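Long-range contacts in hydrolase (Thermococcus thioreducens, PDB 6IAH), which is a magnesium-binding phosphatase of the haloacid dehalogenase (HAD) superfamily that probably hydrolyses phosphate esters, phosphoglycolate possibly among them: residues 13-18 against 127-132; 154-159 against 172-177; 106-111 against 119-124; 195-200 against 220-225. All blocks are in the same frame, centred on the assembly; numbering follows the deposited sequence.

Contact 1. Residues 13-18 against 127-132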
loop_
_atom_site.group_PDB
_atom_site.type_symbol
_atom_site.label_atom_id
_atom_site.label_comp_id
_atom_site.label_asym_id
_atom_site.label_seq_id
_atom_site.Cartn_x
_atom_site.Cartn_y
_atom_site.Cartn_z
ATOM N N ASP A 13 2.218 10.108 2.212
ATOM C CA ASP A 13 2.814 9.472 3.389
ATOM C C ASP A 13 1.639 8.795 4.077
ATOM O O ASP A 13 0.731 9.497 4.594
ATOM C CB ASP A 13 3.422 10.520 4.303
ATOM C CG ASP A 13 3.982 9.959 5.604
ATOM O OD1 ASP A 13 3.835 8.788 5.988
ATOM O OD2 ASP A 13 4.607 10.779 6.296
ATOM N N VAL A 14 1.652 7.465 4.089
ATOM C CA VAL A 14 0.551 6.706 4.668
ATOM C C VAL A 14 0.933 6.434 6.071
ATOM O O VAL A 14 0.789 5.268 6.514
ATOM C CB VAL A 14 0.191 5.406 3.919
ATOM C CG1 VAL A 14 -0.303 5.788 2.524
ATOM C CG2 VAL A 14 1.348 4.393 3.832
ATOM N N ARG A 15 1.485 7.498 6.697
ATOM C CA ARG A 15 1.710 7.708 8.152
ATOM C C ARG A 15 1.196 6.507 8.979
ATOM O O ARG A 15 0.311 6.543 9.826
ATOM C CB ARG A 15 1.165 9.109 8.580
ATOM C CG ARG A 15 2.189 10.309 8.520
ATOM C CD ARG A 15 1.763 11.523 9.377
ATOM N NE ARG A 15 1.065 11.113 10.619
ATOM C CZ ARG A 15 -0.235 11.293 10.952
ATOM N NH1 ARG A 15 -1.115 11.989 10.206
ATOM N NH2 ARG A 15 -0.661 10.787 12.112
ATOM N N GLU A 16 1.787 5.404 8.625
ATOM C CA GLU A 16 1.411 4.144 9.198
ATOM C C GLU A 16 -0.161 3.901 9.461
ATOM O O GLU A 16 -0.507 3.214 10.462
ATOM C CB GLU A 16 2.402 3.863 10.345
ATOM C CG GLU A 16 3.852 3.805 9.815
ATOM C CD GLU A 16 4.362 5.198 9.334
ATOM O OE1 GLU A 16 4.462 6.103 10.200
ATOM O OE2 GLU A 16 4.594 5.429 8.106
ATOM N N SER A 17 -1.047 4.466 8.557
ATOM C CA SER A 17 -2.528 4.427 8.638
ATOM C C SER A 17 -2.916 2.940 8.561
ATOM O O SER A 17 -3.703 2.478 9.345
ATOM C CB SER A 17 -3.229 5.127 7.479
ATOM O OG SER A 17 -2.776 4.571 6.217
ATOM N N TYR A 18 -2.347 2.212 7.587
ATOM C CA TYR A 18 -2.618 0.781 7.456
ATOM C C TYR A 18 -2.120 -0.013 8.651
ATOM O O TYR A 18 -2.767 -0.974 9.067
ATOM C CB TYR A 18 -1.953 0.212 6.229
ATOM C CG TYR A 18 -2.258 0.912 4.896
ATOM C CD1 TYR A 18 -3.502 0.869 4.312
ATOM C CD2 TYR A 18 -1.209 1.452 4.162
ATOM C CE1 TYR A 18 -3.727 1.447 3.050
ATOM C CE2 TYR A 18 -1.416 2.025 2.923
ATOM C CZ TYR A 18 -2.647 2.015 2.355
ATOM O OH TYR A 18 -2.733 2.559 1.071
ATOM N N LYS A 127 -5.617 10.168 8.371
ATOM C CA LYS A 127 -4.302 10.494 8.953
ATOM C C LYS A 127 -3.170 10.486 7.911
ATOM O O LYS A 127 -2.068 10.861 8.238
ATOM C CB LYS A 127 -3.956 9.543 10.067
ATOM C CG LYS A 127 -4.897 9.668 11.282
ATOM C CD LYS A 127 -4.225 8.969 12.452
ATOM C CE LYS A 127 -5.154 8.716 13.624
ATOM N NZ LYS A 127 -5.772 9.987 14.057
ATOM N N GLU A 128 -3.452 10.029 6.669
ATOM C CA GLU A 128 -2.483 10.056 5.561
ATOM C C GLU A 128 -2.304 11.539 5.123
ATOM O O GLU A 128 -3.269 12.373 5.220
ATOM C CB GLU A 128 -2.987 9.183 4.401
ATOM C CG GLU A 128 -3.116 7.711 4.787
ATOM C CD GLU A 128 -3.711 6.808 3.727
ATOM O OE1 GLU A 128 -3.894 7.321 2.616
ATOM O OE2 GLU A 128 -3.979 5.584 4.004
ATOM N N ARG A 129 -1.094 11.870 4.659
ATOM C CA ARG A 129 -0.715 13.247 4.357
ATOM C C ARG A 129 -0.066 13.302 2.999
ATOM O O ARG A 129 0.694 12.385 2.626
ATOM C CB ARG A 129 0.327 13.709 5.381
ATOM C CG ARG A 129 -0.284 13.922 6.741
ATOM C CD ARG A 129 0.595 14.688 7.720
ATOM N NE ARG A 129 2.057 14.575 7.538
ATOM C CZ ARG A 129 2.966 14.817 8.507
ATOM N NH1 ARG A 129 2.592 15.170 9.744
ATOM N NH2 ARG A 129 4.273 14.697 8.254
ATOM N N PRO A 130 -0.305 14.390 2.263
ATOM C CA PRO A 130 0.338 14.507 0.952
ATOM C C PRO A 130 1.848 14.730 1.112
ATOM O O PRO A 130 2.286 15.408 2.066
ATOM C CB PRO A 130 -0.375 15.713 0.333
ATOM C CG PRO A 130 -0.808 16.525 1.486
ATOM C CD PRO A 130 -1.195 15.538 2.527
ATOM N N ILE A 131 2.641 14.028 0.313
ATOM C CA ILE A 131 4.057 14.416 0.124
ATOM C C ILE A 131 4.142 15.364 -1.070
ATOM O O ILE A 131 4.709 16.417 -0.992
ATOM C CB ILE A 131 4.995 13.199 -0.070
ATOM C CG1 ILE A 131 4.871 12.231 1.115
ATOM C CG2 ILE A 131 6.424 13.672 -0.288
ATOM C CD1 ILE A 131 5.417 10.831 0.848
ATOM N N VAL A 132 3.504 15.008 -2.170
ATOM C CA VAL A 132 3.597 15.842 -3.365
ATOM C C VAL A 132 2.838 17.182 -3.162
ATOM O O VAL A 132 1.886 17.241 -2.377
ATOM C CB VAL A 132 3.129 15.040 -4.594
ATOM C CG1 VAL A 132 1.628 14.798 -4.552
ATOM C CG2 VAL A 132 3.565 15.726 -5.864
#
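Asp13 and Arg129 form an antiparallel hydrogen-bonded pair, their CA atoms 5.3 Å apart. Asp13 N donates to Arg129 O at 2.8 Å (156° at the hydrogen), and Arg129 N returns a bond to Asp13 O at 3.0 Å. The pairing is short: by Ser17 the first segment has entered helix 17-32. Flanking the pair, Ile131 CG1 lies 3.9 Å from Asp13 CB. Arg15 CD sits over one face of the Arg129 guanidinium, offset toward the rim, and the two like-charged groups are inclined to each other by 46°. The polar centre is Glu128. Its chain is extended beyond CG (chi2 175°), running beside Val14, whose CG1 lies 3.8 Å from Glu128 CD. Ser17 OG donates to Glu128 OE2 at 2.7 Å, on the anti side, while Tyr109 OH binds the same oxygen and Arg152 forms a salt bridge with OE1. OE2 also stands over one face of the Tyr18 ring, whose hydroxyl is bonded to Asp8. An alanine at Glu128 would probably leave Arg152 without this counter-charge and Ser17 OG and Tyr109 OH without their shared acceptor. Asp13 and Glu16 belong to a second magnesium site observed for this protein. With a long helical insertion between the paired strands, the geometry fits the two-stranded flap of HAD phosphatases, from which a C1 cap emerges.

Contact 2. Residues 154-159 against 172-177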
loop_
_atom_site.group_PDB
_atom_site.type_symbol
_atom_site.label_atom_id
_atom_site.label_comp_id
_atom_site.label_asym_id
_atom_site.label_seq_id
_atom_site.Cartn_x
_atom_site.Cartn_y
_atom_site.Cartn_z
ATOM N N ALA A 154 -9.512 1.333 -7.117
ATOM C CA ALA A 154 -10.175 2.523 -7.598
ATOM C C ALA A 154 -10.748 3.423 -6.477
ATOM O O ALA A 154 -10.554 4.628 -6.498
ATOM C CB ALA A 154 -11.253 2.157 -8.589
ATOM N N LEU A 155 -11.427 2.844 -5.506
ATOM C CA LEU A 155 -11.979 3.627 -4.417
ATOM C C LEU A 155 -10.862 4.268 -3.633
ATOM O O LEU A 155 -10.942 5.433 -3.269
ATOM C CB LEU A 155 -12.772 2.715 -3.471
ATOM C CG LEU A 155 -13.522 3.367 -2.312
ATOM C CD1 LEU A 155 -14.837 2.618 -2.066
ATOM C CD2 LEU A 155 -12.721 3.414 -1.025
ATOM N N GLU A 156 -9.831 3.490 -3.329
ATOM C CA GLU A 156 -8.681 4.004 -2.560
ATOM C C GLU A 156 -7.892 5.062 -3.351
ATOM O O GLU A 156 -7.229 5.932 -2.761
ATOM C CB GLU A 156 -7.759 2.857 -2.173
ATOM C CG GLU A 156 -8.305 2.036 -1.021
ATOM C CD GLU A 156 -7.524 0.769 -0.842
ATOM O OE1 GLU A 156 -6.792 0.315 -1.777
ATOM O OE2 GLU A 156 -7.576 0.296 0.291
ATOM N N MET A 157 -7.938 4.946 -4.679
ATOM C CA MET A 157 -7.312 5.898 -5.548
ATOM C C MET A 157 -8.092 7.260 -5.549
ATOM O O MET A 157 -7.474 8.340 -5.531
ATOM C CB MET A 157 -7.177 5.302 -6.970
ATOM C CG MET A 157 -6.255 6.067 -7.892
ATOM S SD MET A 157 -4.571 6.496 -7.233
ATOM C CE MET A 157 -4.401 8.054 -8.009
ATOM N N GLU A 158 -9.425 7.194 -5.546
ATOM C CA GLU A 158 -10.239 8.390 -5.345
ATOM C C GLU A 158 -9.875 9.079 -4.021
ATOM O O GLU A 158 -9.744 10.308 -3.988
ATOM C CB GLU A 158 -11.731 8.065 -5.383
ATOM C CG GLU A 158 -12.627 9.283 -5.587
ATOM C CD GLU A 158 -13.011 9.956 -4.290
ATOM O OE1 GLU A 158 -13.244 9.221 -3.301
ATOM O OE2 GLU A 158 -13.092 11.213 -4.256
ATOM N N LEU A 159 -9.722 8.304 -2.954
ATOM C CA LEU A 159 -9.250 8.863 -1.657
ATOM C C LEU A 159 -7.870 9.548 -1.766
ATOM O O LEU A 159 -7.656 10.639 -1.208
ATOM C CB LEU A 159 -9.186 7.794 -0.541
ATOM C CG LEU A 159 -10.491 7.029 -0.221
ATOM C CD1 LEU A 159 -10.222 5.970 0.837
ATOM C CD2 LEU A 159 -11.574 7.997 0.200
ATOM N N VAL A 172 -3.370 2.956 -13.207
ATOM C CA VAL A 172 -3.535 1.490 -13.123
ATOM C C VAL A 172 -3.637 1.148 -11.658
ATOM O O VAL A 172 -2.730 1.492 -10.890
ATOM C CB VAL A 172 -2.345 0.785 -13.758
ATOM C CG1 VAL A 172 -2.441 -0.709 -13.627
ATOM C CG2 VAL A 172 -2.315 1.141 -15.258
ATOM N N THR A 173 -4.729 0.468 -11.278
ATOM C CA THR A 173 -5.027 0.105 -9.879
ATOM C C THR A 173 -5.112 -1.408 -9.841
ATOM O O THR A 173 -5.027 -2.091 -10.883
ATOM C CB THR A 173 -6.364 0.709 -9.360
ATOM O OG1 THR A 173 -7.399 0.420 -10.307
ATOM C CG2 THR A 173 -6.245 2.186 -9.251
ATOM N N ARG A 174 -5.255 -1.931 -8.648
ATOM C CA ARG A 174 -5.169 -3.380 -8.451
ATOM C C ARG A 174 -6.262 -4.226 -9.115
ATOM O O ARG A 174 -6.090 -5.408 -9.234
ATOM C CB ARG A 174 -5.036 -3.697 -6.982
ATOM C CG ARG A 174 -6.310 -3.497 -6.184
ATOM C CD ARG A 174 -6.267 -4.301 -4.902
ATOM N NE ARG A 174 -7.350 -3.928 -3.987
ATOM C CZ ARG A 174 -7.243 -3.073 -2.960
ATOM N NH1 ARG A 174 -6.104 -2.384 -2.681
ATOM N NH2 ARG A 174 -8.322 -2.854 -2.212
ATOM N N GLU A 175 -7.356 -3.613 -9.556
ATOM C CA GLU A 175 -8.398 -4.277 -10.367
ATOM C C GLU A 175 -7.843 -4.801 -11.684
ATOM O O GLU A 175 -8.468 -5.650 -12.309
ATOM C CB GLU A 175 -9.540 -3.304 -10.769
ATOM C CG GLU A 175 -10.464 -2.844 -9.635
ATOM C CD GLU A 175 -9.841 -1.773 -8.760
ATOM O OE1 GLU A 175 -8.784 -1.248 -9.175
ATOM O OE2 GLU A 175 -10.365 -1.500 -7.653
ATOM N N ALA A 176 -6.752 -4.223 -12.161
ATOM C CA ALA A 176 -6.284 -4.477 -13.500
ATOM C C ALA A 176 -4.985 -5.334 -13.493
ATOM O O ALA A 176 -4.967 -6.455 -14.093
ATOM C CB ALA A 176 -6.110 -3.152 -14.204
ATOM N N TYR A 177 -3.958 -4.853 -12.750
ATOM C CA TYR A 177 -2.588 -5.404 -12.729
ATOM C C TYR A 177 -1.964 -5.124 -11.380
ATOM O O TYR A 177 -2.457 -4.290 -10.641
ATOM C CB TYR A 177 -1.699 -4.785 -13.801
ATOM C CG TYR A 177 -2.227 -5.016 -15.203
ATOM C CD1 TYR A 177 -1.987 -6.216 -15.858
ATOM C CD2 TYR A 177 -3.012 -4.080 -15.831
ATOM C CE1 TYR A 177 -2.481 -6.447 -17.118
ATOM C CE2 TYR A 177 -3.552 -4.339 -17.095
ATOM C CZ TYR A 177 -3.244 -5.520 -17.728
ATOM O OH TYR A 177 -3.737 -5.812 -18.996
HETATM O O HOH W 1 -12.577 0.015 -5.532
#
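Ala154, opening helix 154-164, faces Thr173 in the loop after strand 171-172, their CA atoms 6.1 Å apart. This joins two parts of a beta-alpha-beta crossover in the Rossmann-like HAD core: the helix leads from strand 145-149 to its parallel neighbour 171-172. Glu175 meets the start of the helix. A bend at chi2 (77°) brings its CD to 3.5 Å from Ala154 N, which donates to Glu175 OE2 at 3.0 Å, on the syn side and 27° out of the carboxylate plane. A weak second bond runs from Ala154 N to OE1. The positive end of the helix dipole would tend to favour a charged carboxylate here. Water 1 extends the link, accepting from Leu155 N at 3.1 Å and donating weakly to Glu175 OE2. Closer to the centre of the chain, Glu156 OE1 and Arg174 NH1 form a salt bridge at 2.9 Å. Their carboxylate and guanidinium planes stand 90° apart, and the hydrogen bond within the bridge is weak. Both atoms have second partners: Glu156 OE1 accepts from Ser153 N, and Arg174 NH1 donates to Gly151 O. An alanine at Glu156 would probably cost Arg174 this opposite charge and Ser153 N this acceptor, setting the guanidinium freer to turn. The contact's apolar side is small, with Met157 CB 4.0 Å from Thr173 CG2.

Contact 3. Residues 106-111 against 119-124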
loop_
_atom_site.group_PDB
_atom_site.type_symbol
_atom_site.label_atom_id
_atom_site.label_comp_id
_atom_site.label_asym_id
_atom_site.label_seq_id
_atom_site.Cartn_x
_atom_site.Cartn_y
_atom_site.Cartn_z
ATOM N N ASN A 106 -12.188 -2.530 7.506
ATOM C CA ASN A 106 -12.659 -1.465 6.690
ATOM C C ASN A 106 -13.381 -0.358 7.518
ATOM O O ASN A 106 -13.290 0.842 7.192
ATOM C CB ASN A 106 -13.584 -1.989 5.568
ATOM C CG ASN A 106 -12.826 -2.625 4.411
ATOM O OD1 ASN A 106 -11.653 -2.389 4.189
ATOM N ND2 ASN A 106 -13.527 -3.442 3.652
ATOM N N THR A 107 -14.103 -0.744 8.548
ATOM C CA THR A 107 -14.681 0.202 9.494
ATOM C C THR A 107 -13.583 1.143 10.071
ATOM O O THR A 107 -13.765 2.358 10.073
ATOM C CB THR A 107 -15.457 -0.552 10.604
ATOM O OG1 THR A 107 -16.524 -1.308 9.988
ATOM C CG2 THR A 107 -16.049 0.417 11.622
ATOM N N PHE A 108 -12.449 0.576 10.478
ATOM C CA PHE A 108 -11.349 1.348 11.088
ATOM C C PHE A 108 -10.605 2.198 10.013
ATOM O O PHE A 108 -10.283 3.357 10.262
ATOM C CB PHE A 108 -10.338 0.447 11.797
ATOM C CG PHE A 108 -10.772 -0.026 13.140
ATOM C CD1 PHE A 108 -11.174 0.879 14.124
ATOM C CD2 PHE A 108 -10.737 -1.388 13.472
ATOM C CE1 PHE A 108 -11.565 0.416 15.387
ATOM C CE2 PHE A 108 -11.131 -1.839 14.716
ATOM C CZ PHE A 108 -11.516 -0.946 15.679
ATOM N N TYR A 109 -10.384 1.635 8.818
ATOM C CA TYR A 109 -9.555 2.312 7.816
ATOM C C TYR A 109 -10.400 3.361 7.062
ATOM O O TYR A 109 -9.958 4.507 6.922
ATOM C CB TYR A 109 -8.870 1.315 6.831
ATOM C CG TYR A 109 -8.028 2.054 5.804
ATOM C CD1 TYR A 109 -6.819 2.638 6.157
ATOM C CD2 TYR A 109 -8.501 2.235 4.492
ATOM C CE1 TYR A 109 -6.053 3.363 5.244
ATOM C CE2 TYR A 109 -7.754 2.943 3.567
ATOM C CZ TYR A 109 -6.551 3.495 3.925
ATOM O OH TYR A 109 -5.879 4.221 2.982
ATOM N N LEU A 110 -11.589 2.947 6.571
ATOM C CA LEU A 110 -12.459 3.785 5.814
ATOM C C LEU A 110 -13.452 4.633 6.641
ATOM O O LEU A 110 -13.837 5.694 6.180
ATOM C CB LEU A 110 -13.241 2.975 4.774
ATOM C CG LEU A 110 -12.415 2.263 3.707
ATOM C CD1 LEU A 110 -13.385 1.515 2.811
ATOM C CD2 LEU A 110 -11.624 3.253 2.860
ATOM N N GLY A 111 -13.879 4.160 7.812
ATOM C CA GLY A 111 -14.810 4.906 8.644
ATOM C C GLY A 111 -16.089 5.165 7.912
ATOM O O GLY A 111 -16.620 4.258 7.258
ATOM N N PHE A 119 -19.620 0.202 13.040
ATOM C CA PHE A 119 -19.903 1.282 13.940
ATOM C C PHE A 119 -19.331 2.566 13.327
ATOM O O PHE A 119 -18.536 2.517 12.362
ATOM C CB PHE A 119 -19.231 1.008 15.297
ATOM C CG PHE A 119 -17.847 0.438 15.194
ATOM C CD1 PHE A 119 -17.633 -0.933 15.172
ATOM C CD2 PHE A 119 -16.724 1.283 15.162
ATOM C CE1 PHE A 119 -16.333 -1.450 15.088
ATOM C CE2 PHE A 119 -15.422 0.776 15.081
ATOM C CZ PHE A 119 -15.219 -0.603 15.033
ATOM N N ASP A 120 -19.711 3.698 13.882
ATOM C CA ASP A 120 -19.235 4.997 13.435
ATOM C C ASP A 120 -17.796 5.154 13.952
ATOM O O ASP A 120 -17.502 4.931 15.116
ATOM C CB ASP A 120 -20.173 6.125 13.961
ATOM C CG ASP A 120 -19.908 7.518 13.295
ATOM O OD1 ASP A 120 -19.167 7.622 12.315
ATOM O OD2 ASP A 120 -20.469 8.545 13.736
ATOM N N PHE A 121 -16.887 5.500 13.049
ATOM C CA PHE A 121 -15.493 5.616 13.360
ATOM C C PHE A 121 -14.889 6.581 12.352
ATOM O O PHE A 121 -15.290 6.573 11.123
ATOM C CB PHE A 121 -14.754 4.272 13.305
ATOM C CG PHE A 121 -13.374 4.323 13.891
ATOM C CD1 PHE A 121 -13.179 4.198 15.250
ATOM C CD2 PHE A 121 -12.256 4.536 13.083
ATOM C CE1 PHE A 121 -11.890 4.288 15.808
ATOM C CE2 PHE A 121 -10.975 4.558 13.611
ATOM C CZ PHE A 121 -10.794 4.467 14.990
ATOM N N PRO A 122 -14.007 7.448 12.848
ATOM C CA PRO A 122 -13.329 8.408 11.940
ATOM C C PRO A 122 -12.201 7.661 11.197
ATOM O O PRO A 122 -11.205 7.276 11.795
ATOM C CB PRO A 122 -12.771 9.498 12.886
ATOM C CG PRO A 122 -12.980 9.030 14.260
ATOM C CD PRO A 122 -13.512 7.609 14.252
ATOM N N GLY A 123 -12.421 7.379 9.923
ATOM C CA GLY A 123 -11.482 6.610 9.162
ATOM C C GLY A 123 -10.014 6.978 9.340
ATOM O O GLY A 123 -9.644 8.148 9.183
ATOM N N LEU A 124 -9.182 5.971 9.562
ATOM C CA LEU A 124 -7.709 6.140 9.631
ATOM C C LEU A 124 -7.094 6.600 8.328
ATOM O O LEU A 124 -6.028 7.180 8.375
ATOM C CB LEU A 124 -7.004 4.887 10.116
ATOM C CG LEU A 124 -7.244 4.512 11.583
ATOM C CD1 LEU A 124 -6.771 3.083 11.819
ATOM C CD2 LEU A 124 -6.619 5.524 12.542
HETATM O O HOH W 2 -13.935 8.749 7.370
#
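Phe108, Phe119 and Phe121 form an aromatic cluster, the tight part of this contact. Phe108 turns an edge to Phe121, CD1 standing over the centre of that ring; the centroids are 5.0 Å apart and the planes nearly perpendicular (88°). Toward Phe119 the roles reverse: the edge of Phe119 meets the face of Phe108 in a second T-shaped pair, with centroids 5.4 Å apart. Thr107 CG2, anti to its backbone N, makes a CH-pi contact 3.6 Å from the Phe119 ring centroid. At the rings, exposed Pro122 sets its CD over the face of Phe121 opposite Phe108. Close backbone packing continues this part, since Gly123 CA comes within 3.4 Å of Tyr109 O and Gly111 CA lies next to Phe121 O. Neither glycine could carry a CB without colliding with the backbone across from it. Leu124 N donates to Phe108 O at 2.9 Å, nearly straight at 170°. The looser side contains water: water 2 accepts from Gly123 N at 3.3 Å and donates to Leu110 O. With ring edges, ring faces and methyl groups carrying the contact, apolar burial probably does most to hold this loop to the end of helix 100-110, one direct backbone bond fixing its alignment.

Contact 4. Residues 195-200 against 220-225; sequences VYIGDT and VMVGRD. With MG (magnesium ion), chain B.
Gly198 O is approached by two groups from across the contact: Val222 N donates to it at 2.9 Å, and Met221 CA-H points to it in a weaker C-H...O contact. Strands 194-198 and 218-221 are parallel neighbours at one side of the Rossmann-like sheet, joined through helix 201-213 as a beta-alpha-beta unit. Their ladder continues with Gly198 N to Val220 O at 2.9 Å and Val220 N to Tyr196 O at 3.0 Å, pairing Ile197 with Val220 and Gly198 with Met221. On the face bearing Ile197 and Val220 the two side chains lie side by side, and helix 229-239 covers them through Phe232. Ile197 CG2 meets Val222 CG1 at 3.6 Å, the side chains crossing at about a right angle. On the other face Met221 reaches past the strand end, a bend at chi3 (-66°) bringing CE to 3.5 Å from Thr200 O. The turn beyond Met221 is braced by Asp225 OD2, which accepts hydrogen bonds from both Met221 N and Arg224 NH2. Asp199 follows the strand end, its CB 3.7 Å from Val222 CG2. Asp199 OD1 binds the magnesium ion at 2.0 Å; Asp6 OD2, Asp8 O and three waters complete the six ligands, and one of these waters, water 4, donates to Asp199 OD2 at 2.6 Å.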
loop_
_atom_site.group_PDB
_atom_site.type_symbol
_atom_site.label_atom_id
_atom_site.label_comp_id
_atom_site.label_asym_id
_atom_site.label_seq_id
_atom_site.Cartn_x
_atom_site.Cartn_y
_atom_site.Cartn_z
ATOM N N VAL A 195 9.687 7.713 -17.083
ATOM C CA VAL A 195 10.270 7.333 -15.820
ATOM C C VAL A 195 9.163 6.918 -14.818
ATOM O O VAL A 195 8.059 7.495 -14.842
ATOM C CB VAL A 195 11.129 8.479 -15.254
ATOM C CG1 VAL A 195 10.344 9.773 -15.072
ATOM C CG2 VAL A 195 11.847 8.074 -13.951
ATOM N N TYR A 196 9.490 5.939 -13.952
ATOM C CA TYR A 196 8.644 5.535 -12.851
ATOM C C TYR A 196 9.324 5.982 -11.588
ATOM O O TYR A 196 10.485 5.697 -11.416
ATOM C CB TYR A 196 8.431 4.020 -12.801
ATOM C CG TYR A 196 7.348 3.605 -11.830
ATOM C CD1 TYR A 196 5.994 3.802 -12.123
ATOM C CD2 TYR A 196 7.659 3.050 -10.581
ATOM C CE1 TYR A 196 5.004 3.447 -11.201
ATOM C CE2 TYR A 196 6.675 2.669 -9.668
ATOM C CZ TYR A 196 5.353 2.884 -9.962
ATOM O OH TYR A 196 4.379 2.542 -9.032
ATOM N N ILE A 197 8.561 6.613 -10.699
ATOM C CA ILE A 197 9.050 7.069 -9.349
ATOM C C ILE A 197 8.466 6.170 -8.272
ATOM O O ILE A 197 7.242 6.171 -8.096
ATOM C CB ILE A 197 8.608 8.515 -9.068
ATOM C CG1 ILE A 197 8.755 9.440 -10.286
ATOM C CG2 ILE A 197 9.311 9.049 -7.807
ATOM C CD1 ILE A 197 10.096 9.410 -10.953
ATOM N N GLY A 198 9.341 5.394 -7.576
ATOM C CA GLY A 198 8.954 4.431 -6.555
ATOM C C GLY A 198 9.695 4.775 -5.253
ATOM O O GLY A 198 10.535 5.646 -5.254
ATOM N N ASP A 199 9.280 4.117 -4.191
ATOM C CA ASP A 199 9.970 4.175 -2.864
ATOM C C ASP A 199 10.533 2.797 -2.424
ATOM O O ASP A 199 11.227 2.741 -1.471
ATOM C CB ASP A 199 9.023 4.761 -1.831
ATOM C CG ASP A 199 7.837 3.864 -1.512
ATOM O OD1 ASP A 199 7.054 3.436 -2.418
ATOM O OD2 ASP A 199 7.639 3.585 -0.315
ATOM N N THR A 200 10.229 1.693 -3.110
ATOM C CA THR A 200 10.657 0.383 -2.622
ATOM C C THR A 200 11.398 -0.407 -3.661
ATOM O O THR A 200 11.321 -0.102 -4.833
ATOM C CB THR A 200 9.485 -0.487 -2.120
ATOM O OG1 THR A 200 8.616 -0.836 -3.211
ATOM C CG2 THR A 200 8.778 0.171 -1.002
ATOM N N VAL A 220 13.364 5.931 -10.665
ATOM C CA VAL A 220 13.924 6.783 -9.602
ATOM C C VAL A 220 13.348 6.372 -8.264
ATOM O O VAL A 220 12.103 6.258 -8.099
ATOM C CB VAL A 220 13.637 8.274 -9.943
ATOM C CG1 VAL A 220 13.923 9.219 -8.785
ATOM C CG2 VAL A 220 14.449 8.680 -11.163
ATOM N N MET A 221 14.213 6.226 -7.272
ATOM C CA MET A 221 13.776 5.819 -5.984
ATOM C C MET A 221 13.894 6.981 -5.054
ATOM O O MET A 221 15.002 7.436 -4.791
ATOM C CB MET A 221 14.573 4.649 -5.451
ATOM C CG MET A 221 14.056 4.236 -4.071
ATOM S SD MET A 221 14.870 2.857 -3.292
ATOM C CE MET A 221 14.396 1.530 -4.423
ATOM N N VAL A 222 12.757 7.440 -4.524
ATOM C CA VAL A 222 12.760 8.550 -3.579
ATOM C C VAL A 222 13.542 8.170 -2.350
ATOM O O VAL A 222 13.504 7.012 -1.947
ATOM C CB VAL A 222 11.368 9.089 -3.255
ATOM C CG1 VAL A 222 10.733 9.610 -4.534
ATOM C CG2 VAL A 222 10.489 8.032 -2.568
ATOM N N GLY A 223 14.298 9.115 -1.811
ATOM C CA GLY A 223 15.105 8.874 -0.590
ATOM C C GLY A 223 16.453 8.169 -0.832
ATOM O O GLY A 223 17.265 8.004 0.108
ATOM N N ARG A 224 16.668 7.702 -2.046
ATOM C CA ARG A 224 17.965 7.187 -2.479
ATOM C C ARG A 224 18.509 7.989 -3.640
ATOM O O ARG A 224 19.640 8.458 -3.589
ATOM C CB ARG A 224 17.817 5.723 -2.868
ATOM C CG ARG A 224 19.118 4.955 -3.017
ATOM C CD ARG A 224 18.828 3.591 -3.601
ATOM N NE ARG A 224 18.423 3.702 -5.012
ATOM C CZ ARG A 224 17.941 2.711 -5.740
ATOM N NH1 ARG A 224 17.776 1.510 -5.219
ATOM N NH2 ARG A 224 17.626 2.927 -7.029
ATOM N N ASP A 225 17.722 8.146 -4.696
ATOM C CA ASP A 225 18.164 8.767 -5.940
ATOM C C ASP A 225 17.851 10.279 -5.969
ATOM O O ASP A 225 18.411 11.046 -6.762
ATOM C CB ASP A 225 17.512 8.071 -7.143
ATOM C CG ASP A 225 17.751 6.600 -7.147
ATOM O OD1 ASP A 225 18.770 6.157 -6.552
ATOM O OD2 ASP A 225 16.968 5.842 -7.731
HETATM MG MG MG B . 5.166 2.678 -2.389
HETATM O O HOH W 3 12.545 4.887 -0.817
HETATM O O HOH W 4 5.456 2.134 -0.493
HETATM O O HOH W 5 6.127 1.056 -3.336
HETATM O O HOH W 6 3.398 1.746 -2.435
#

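In the fold
Contacts 1 and 3 are linked directly: they share a tyrosine–glutamate bond and involve the same helix 17-32, and contact 3 is nested within the chain loop that contact 1 closes. Contact 3 is largely buried and aromatic, whereas contact 1 is partly buried and rich in charge. Contact 2, the surface contact, relies on carboxylates, an arginine and water; it touches contact 3 where Leu155 and Leu159 of its helix pack on Leu110. Contact 4 combines strand hydrogen bonds and branched apolar side chains with a magnesium ligand. It lies on the opposite side of the chain's centre from contact 3, their centres about 31 Å apart. Contacts 2 and 4 both belong to the parallel-sheet core, but near its two opposite outer strands.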